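PDB 5TXE: AtxE2 from Asticcacaulis excentricus, which hydrolyses the isopeptide bond of the lasso peptides astexin-2 and astexin-3, opening the threaded molecules into linear peptides. Local coordinates for residues I113-W116 and R120-P123; R212-P215 and P221-L224. The protein carries 1 engineered substitution. All coordinates share one frame; numbering follows the deposited sequence.

How the contacts relate
From the N terminus the chain first runs through the sheet ending with strand 100-104. Contact 1 then closes a short loop within the long connection leading to strand 133-134, the start of the next propeller-type sheet. Contact 2 comes later, between helix 190-202 and strand 230-235, where it closes a loop inserted between neighbouring strands of one antiparallel sheet. The two loops follow each other in series and neither nests in the other, yet they meet in space: N121 OD1 lies 2.7 Å from R222 NH2. Together they line the substrate site beside helix 563-570 of the hydrolase domain, with W116 binding the peptide and H214 making a weak hydrogen bond to its backbone.

Contact 1: residues I113-W116 and R120-P123; sequences IPSW and RNAP
The amide of N121 meets the indole of W116 at its edge, with ND2 close to the ring plane and 3.8 Å from NE1. The two planes stand 72° apart. A side chain of the bound lasso peptide stacks on the indole, and I566, A569 and L570 of helix 563-570 also pack on W116, which is known to bind astexin-3 and to matter for activity. Both residues belong to a short loop within the long connection between propeller strands 100-104 and 133-134, doubling back so that both groups face the substrate. NE1 and ND2 each donate to the peptide backbone. N121 has CG anti to its backbone nitrogen (chi1 -164°), which carries the amide over S115, with the CB atoms of N121 and S115 3.7 Å apart. The loop is closed by the nearly straight bond from N121 N to I113 O, 2.9 Å long (176°). Two waters complete the closure. One accepts from I113 N at 2.9 Å and lies 3.0 Å from N121 O, to which it can donate. The other takes a hydrogen bond from N121 ND2 at 2.9 Å, giving this buried amide nitrogen a second acceptor besides the peptide, and lies 3.0 Å from S115 OG.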
ATOM      1  N   ILE A 113       4.020 -12.146   5.538  1.00 31.57           N
ATOM      2  CA  ILE A 113       4.069 -13.281   4.596  1.00 30.44           C
ATOM      3  C   ILE A 113       5.460 -13.920   4.586  1.00 30.47           C
ATOM      4  O   ILE A 113       6.454 -13.286   5.029  1.00 31.91           O
ATOM      5  CB  ILE A 113       3.788 -12.832   3.123  1.00 35.03           C
ATOM      6  CG1 ILE A 113       4.792 -11.764   2.663  1.00 38.60           C
ATOM      7  CG2 ILE A 113       2.375 -12.325   2.930  1.00 33.69           C
ATOM      8  CD1 ILE A 113       4.862 -11.622   1.125  1.00 42.19           C
ATOM      9  N   PRO A 114       5.564 -15.152   4.061  1.00 29.57           N
ATOM     10  CA  PRO A 114       6.862 -15.714   3.751  1.00 29.44           C
ATOM     11  C   PRO A 114       7.450 -14.937   2.579  1.00 27.27           C
ATOM     12  O   PRO A 114       6.719 -14.521   1.722  1.00 27.15           O
ATOM     13  CB  PRO A 114       6.549 -17.138   3.301  1.00 30.16           C
ATOM     14  CG  PRO A 114       5.163 -17.426   3.760  1.00 32.83           C
ATOM     15  CD  PRO A 114       4.460 -16.090   3.783  1.00 32.75           C
ATOM     16  N   SER A 115       8.757 -14.735   2.580  1.00 29.67           N
ATOM     17  CA  SER A 115       9.505 -14.131   1.468  1.00 32.99           C
ATOM     18  C   SER A 115      10.962 -14.554   1.578  1.00 33.75           C
ATOM     19  O   SER A 115      11.490 -14.715   2.698  1.00 27.06           O
ATOM     20  CB  SER A 115       9.521 -12.621   1.529  1.00 33.79           C
ATOM     21  OG  SER A 115       8.228 -12.064   1.331  1.00 37.36           O
ATOM     22  N   TRP A 116      11.589 -14.694   0.400  1.00 30.31           N
ATOM     23  CA  TRP A 116      13.014 -14.949   0.251  1.00 28.40           C
ATOM     24  C   TRP A 116      13.469 -16.249   0.820  1.00 27.74           C
ATOM     25  O   TRP A 116      14.665 -16.416   1.110  1.00 28.65           O
ATOM     26  CB  TRP A 116      13.812 -13.856   0.921  1.00 27.80           C
ATOM     27  CG  TRP A 116      13.368 -12.439   0.563  1.00 31.70           C
ATOM     28  CD1 TRP A 116      12.719 -11.576   1.348  1.00 31.08           C
ATOM     29  CD2 TRP A 116      13.643 -11.748  -0.659  1.00 35.01           C
ATOM     30  NE1 TRP A 116      12.544 -10.366   0.695  1.00 35.90           N
ATOM     31  CE2 TRP A 116      13.107 -10.458  -0.546  1.00 37.23           C
ATOM     32  CE3 TRP A 116      14.266 -12.112  -1.845  1.00 35.77           C
ATOM     33  CZ2 TRP A 116      13.192  -9.524  -1.584  1.00 38.39           C
ATOM     34  CZ3 TRP A 116      14.359 -11.199  -2.855  1.00 38.98           C
ATOM     35  CH2 TRP A 116      13.823  -9.916  -2.731  1.00 37.55           C
ATOM     36  N   ARG A 120       8.647 -16.043   7.653  1.00 29.84           N
ATOM     37  CA  ARG A 120       7.992 -14.805   7.940  1.00 31.25           C
ATOM     38  C   ARG A 120       8.929 -13.624   7.757  1.00 31.03           C
ATOM     39  O   ARG A 120       9.787 -13.438   8.542  1.00 32.47           O
ATOM     40  CB  ARG A 120       7.525 -14.804   9.382  1.00 38.33           C
ATOM     41  CG  ARG A 120       6.671 -13.593   9.682  1.00 44.78           C
ATOM     42  CD  ARG A 120       5.867 -13.777  10.929  1.00 48.23           C
ATOM     43  NE  ARG A 120       6.693 -13.450  12.082  1.00 53.54           N
ATOM     44  CZ  ARG A 120       6.343 -13.743  13.335  1.00 58.76           C
ATOM     45  NH1 ARG A 120       5.189 -14.381  13.587  1.00 54.77           N
ATOM     46  NH2 ARG A 120       7.147 -13.403  14.338  1.00 56.73           N
ATOM     47  N   ASN A 121       8.756 -12.831   6.708  1.00 32.17           N
ATOM     48  CA  ASN A 121       9.650 -11.731   6.437  1.00 33.32           C
ATOM     49  C   ASN A 121       9.379 -10.640   7.494  1.00 34.05           C
ATOM     50  O   ASN A 121       8.368 -10.680   8.171  1.00 31.67           O
ATOM     51  CB  ASN A 121       9.393 -11.224   5.005  1.00 35.76           C
ATOM     52  CG  ASN A 121      10.515 -10.329   4.454  1.00 39.32           C
ATOM     53  OD1 ASN A 121      11.677 -10.427   4.866  1.00 33.92           O
ATOM     54  ND2 ASN A 121      10.153  -9.437   3.511  1.00 34.84           N
ATOM     55  N   ALA A 122      10.252  -9.655   7.622  1.00 35.99           N
ATOM     56  CA  ALA A 122       9.895  -8.521   8.462  1.00 35.93           C
ATOM     57  C   ALA A 122       8.565  -7.887   7.959  1.00 31.64           C
ATOM     58  O   ALA A 122       8.338  -7.818   6.782  1.00 31.21           O
ATOM     59  CB  ALA A 122      11.004  -7.495   8.463  1.00 44.37           C
ATOM     60  N   PRO A 123       7.694  -7.461   8.867  1.00 29.09           N
ATOM     61  CA  PRO A 123       6.468  -6.795   8.485  1.00 28.18           C
ATOM     62  C   PRO A 123       6.729  -5.495   7.717  1.00 28.99           C
ATOM     63  O   PRO A 123       7.633  -4.753   8.069  1.00 29.31           O
ATOM     64  CB  PRO A 123       5.808  -6.453   9.795  1.00 27.96           C
ATOM     65  CG  PRO A 123       6.542  -7.148  10.862  1.00 33.13           C
ATOM     66  CD  PRO A 123       7.872  -7.553  10.332  1.00 32.88           C
TER
HETATM   67  O   HOH W   1       6.029 -10.273   6.343  1.00 39.10           O
HETATM   68  O   HOH W   2       7.404  -9.457   2.470  1.00 40.21           O

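Contact 2: residues R212-P215 and P221-L224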
ATOM      1  N   ARG A 212      20.480 -17.305   7.429  1.00 22.51           N
ATOM      2  CA  ARG A 212      19.340 -17.065   8.318  1.00 23.23           C
ATOM      3  C   ARG A 212      19.212 -15.606   8.807  1.00 23.67           C
ATOM      4  O   ARG A 212      18.182 -15.239   9.329  1.00 22.26           O
ATOM      5  CB  ARG A 212      19.369 -18.005   9.504  1.00 23.09           C
ATOM      6  CG  ARG A 212      19.350 -19.504   9.142  1.00 23.75           C
ATOM      7  CD  ARG A 212      19.660 -20.349  10.353  1.00 22.82           C
ATOM      8  NE  ARG A 212      20.988 -20.047  10.854  1.00 25.37           N
ATOM      9  CZ  ARG A 212      21.478 -20.507  12.012  1.00 28.89           C
ATOM     10  NH1 ARG A 212      20.736 -21.290  12.793  1.00 29.93           N
ATOM     11  NH2 ARG A 212      22.719 -20.199  12.382  1.00 26.38           N
ATOM     12  N   PHE A 213      20.223 -14.775   8.572  1.00 22.08           N
ATOM     13  CA  PHE A 213      20.247 -13.453   9.158  1.00 21.34           C
ATOM     14  C   PHE A 213      19.877 -12.331   8.243  1.00 22.51           C
ATOM     15  O   PHE A 213      20.182 -12.343   7.055  1.00 24.38           O
ATOM     16  CB  PHE A 213      21.626 -13.144   9.701  1.00 21.78           C
ATOM     17  CG  PHE A 213      21.951 -13.861  10.972  1.00 21.16           C
ATOM     18  CD1 PHE A 213      22.368 -15.168  10.961  1.00 21.06           C
ATOM     19  CD2 PHE A 213      21.819 -13.223  12.184  1.00 20.75           C
ATOM     20  CE1 PHE A 213      22.632 -15.825  12.155  1.00 21.71           C
ATOM     21  CE2 PHE A 213      22.139 -13.841  13.355  1.00 20.91           C
ATOM     22  CZ  PHE A 213      22.519 -15.150  13.338  1.00 22.44           C
ATOM     23  N   HIS A 214      19.235 -11.321   8.827  1.00 24.03           N
ATOM     24  CA  HIS A 214      18.895 -10.080   8.152  1.00 22.71           C
ATOM     25  C   HIS A 214      19.188  -8.956   9.151  1.00 22.62           C
ATOM     26  O   HIS A 214      18.327  -8.545   9.900  1.00 21.50           O
ATOM     27  CB  HIS A 214      17.420 -10.088   7.696  1.00 24.73           C
ATOM     28  CG  HIS A 214      17.047  -8.892   6.868  1.00 27.38           C
ATOM     29  ND1 HIS A 214      16.258  -7.859   7.335  1.00 30.97           N
ATOM     30  CD2 HIS A 214      17.404  -8.545   5.614  1.00 33.48           C
ATOM     31  CE1 HIS A 214      16.093  -6.960   6.384  1.00 33.48           C
ATOM     32  NE2 HIS A 214      16.795  -7.340   5.333  1.00 31.60           N
ATOM     33  N   PRO A 215      20.426  -8.492   9.195  1.00 22.85           N
ATOM     34  CA  PRO A 215      20.929  -7.636  10.254  1.00 22.01           C
ATOM     35  C   PRO A 215      20.189  -6.322  10.405  1.00 25.77           C
ATOM     36  O   PRO A 215      20.024  -5.783  11.533  1.00 24.84           O
ATOM     37  CB  PRO A 215      22.352  -7.385   9.867  1.00 22.39           C
ATOM     38  CG  PRO A 215      22.730  -8.461   8.905  1.00 24.83           C
ATOM     39  CD  PRO A 215      21.470  -9.018   8.305  1.00 22.36           C
ATOM     40  N   PRO A 221      18.845 -15.398  14.081  1.00 22.94           N
ATOM     41  CA  PRO A 221      18.518 -16.115  12.874  1.00 24.40           C
ATOM     42  C   PRO A 221      16.997 -16.124  12.714  1.00 24.99           C
ATOM     43  O   PRO A 221      16.296 -16.191  13.720  1.00 24.43           O
ATOM     44  CB  PRO A 221      19.000 -17.531  13.150  1.00 24.35           C
ATOM     45  CG  PRO A 221      19.851 -17.461  14.345  1.00 25.15           C
ATOM     46  CD  PRO A 221      19.348 -16.298  15.113  1.00 23.99           C
ATOM     47  N   ARG A 222      16.521 -16.059  11.473  1.00 24.72           N
ATOM     48  CA  ARG A 222      15.107 -16.218  11.156  1.00 26.69           C
ATOM     49  C   ARG A 222      14.811 -17.681  10.855  1.00 26.08           C
ATOM     50  O   ARG A 222      15.710 -18.461  10.480  1.00 27.76           O
ATOM     51  CB  ARG A 222      14.771 -15.371   9.924  1.00 29.09           C
ATOM     52  CG  ARG A 222      15.209 -13.952  10.130  1.00 34.31           C
ATOM     53  CD  ARG A 222      14.332 -12.723   9.830  1.00 47.16           C
ATOM     54  NE  ARG A 222      14.112 -12.425   8.418  1.00 48.48           N
ATOM     55  CZ  ARG A 222      13.853 -11.219   7.869  1.00 50.19           C
ATOM     56  NH1 ARG A 222      13.877 -10.057   8.538  1.00 44.12           N
ATOM     57  NH2 ARG A 222      13.605 -11.175   6.564  1.00 49.37           N
ATOM     58  N   VAL A 223      13.547 -18.033  10.957  1.00 23.35           N
ATOM     59  CA  VAL A 223      13.082 -19.339  10.618  1.00 24.39           C
ATOM     60  C   VAL A 223      13.000 -19.429   9.102  1.00 26.86           C
ATOM     61  O   VAL A 223      12.360 -18.590   8.447  1.00 25.53           O
ATOM     62  CB  VAL A 223      11.655 -19.563  11.163  1.00 26.22           C
ATOM     63  CG1 VAL A 223      11.083 -20.874  10.659  1.00 25.68           C
ATOM     64  CG2 VAL A 223      11.632 -19.484  12.706  1.00 28.81           C
ATOM     65  N   LEU A 224      13.594 -20.474   8.552  1.00 32.49           N
ATOM     66  CA  LEU A 224      13.543 -20.767   7.098  1.00 34.75           C
ATOM     67  C   LEU A 224      12.325 -21.619   6.746  1.00 33.87           C
ATOM     68  O   LEU A 224      11.960 -22.530   7.482  1.00 35.27           O
ATOM     69  CB  LEU A 224      14.789 -21.548   6.694  1.00 33.40           C
ATOM     70  CG  LEU A 224      16.098 -20.805   7.013  1.00 40.17           C
ATOM     71  CD1 LEU A 224      17.325 -21.709   6.751  1.00 41.98           C
ATOM     72  CD2 LEU A 224      16.192 -19.509   6.207  1.00 34.48           C
TER
HETATM   73  O   HOH W   3      15.910 -10.193  11.174  1.00 26.84           O
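H214 holds its ring anti to the backbone nitrogen (chi1 -174°), while R222 bends at chi2 and again at chi3 (-72°), and these turns lay the two side chains alongside each other. The guanidinium receives H214 CB over one face, 3.7 Å from R222 CZ, with ring and guanidinium planes 40° apart. The pair sits at the neck of a loop inserted between strands 183-188 and 230-235 of a propeller sheet, closed by the backbone bond from R222 N to R212 O (2.8 Å). At the neck, P221 touches two flat groups. Its CB lies over one face of the R212 guanidinium, 3.9 Å from NE, which is held by a salt bridge to D210. F213 turns the face of its ring to P221 N, 3.7 Å from CE2, and its CZ meets P221 CG. L224 crosses R212 at about a right angle, bringing CD1 to 3.8 Å from R212 CG. The polar end of H214 leads to the substrate site, where NE2 is hydrogen-bonded to N562, which binds astexin-3. R222 makes a cation-pi contact with Y118. With an alanine in place of R222, the side of H214 would probably lose its cover and Y118 its cation. A water donates to H214 O at 3.2 Å and accepts a weak bond from R222 NH1.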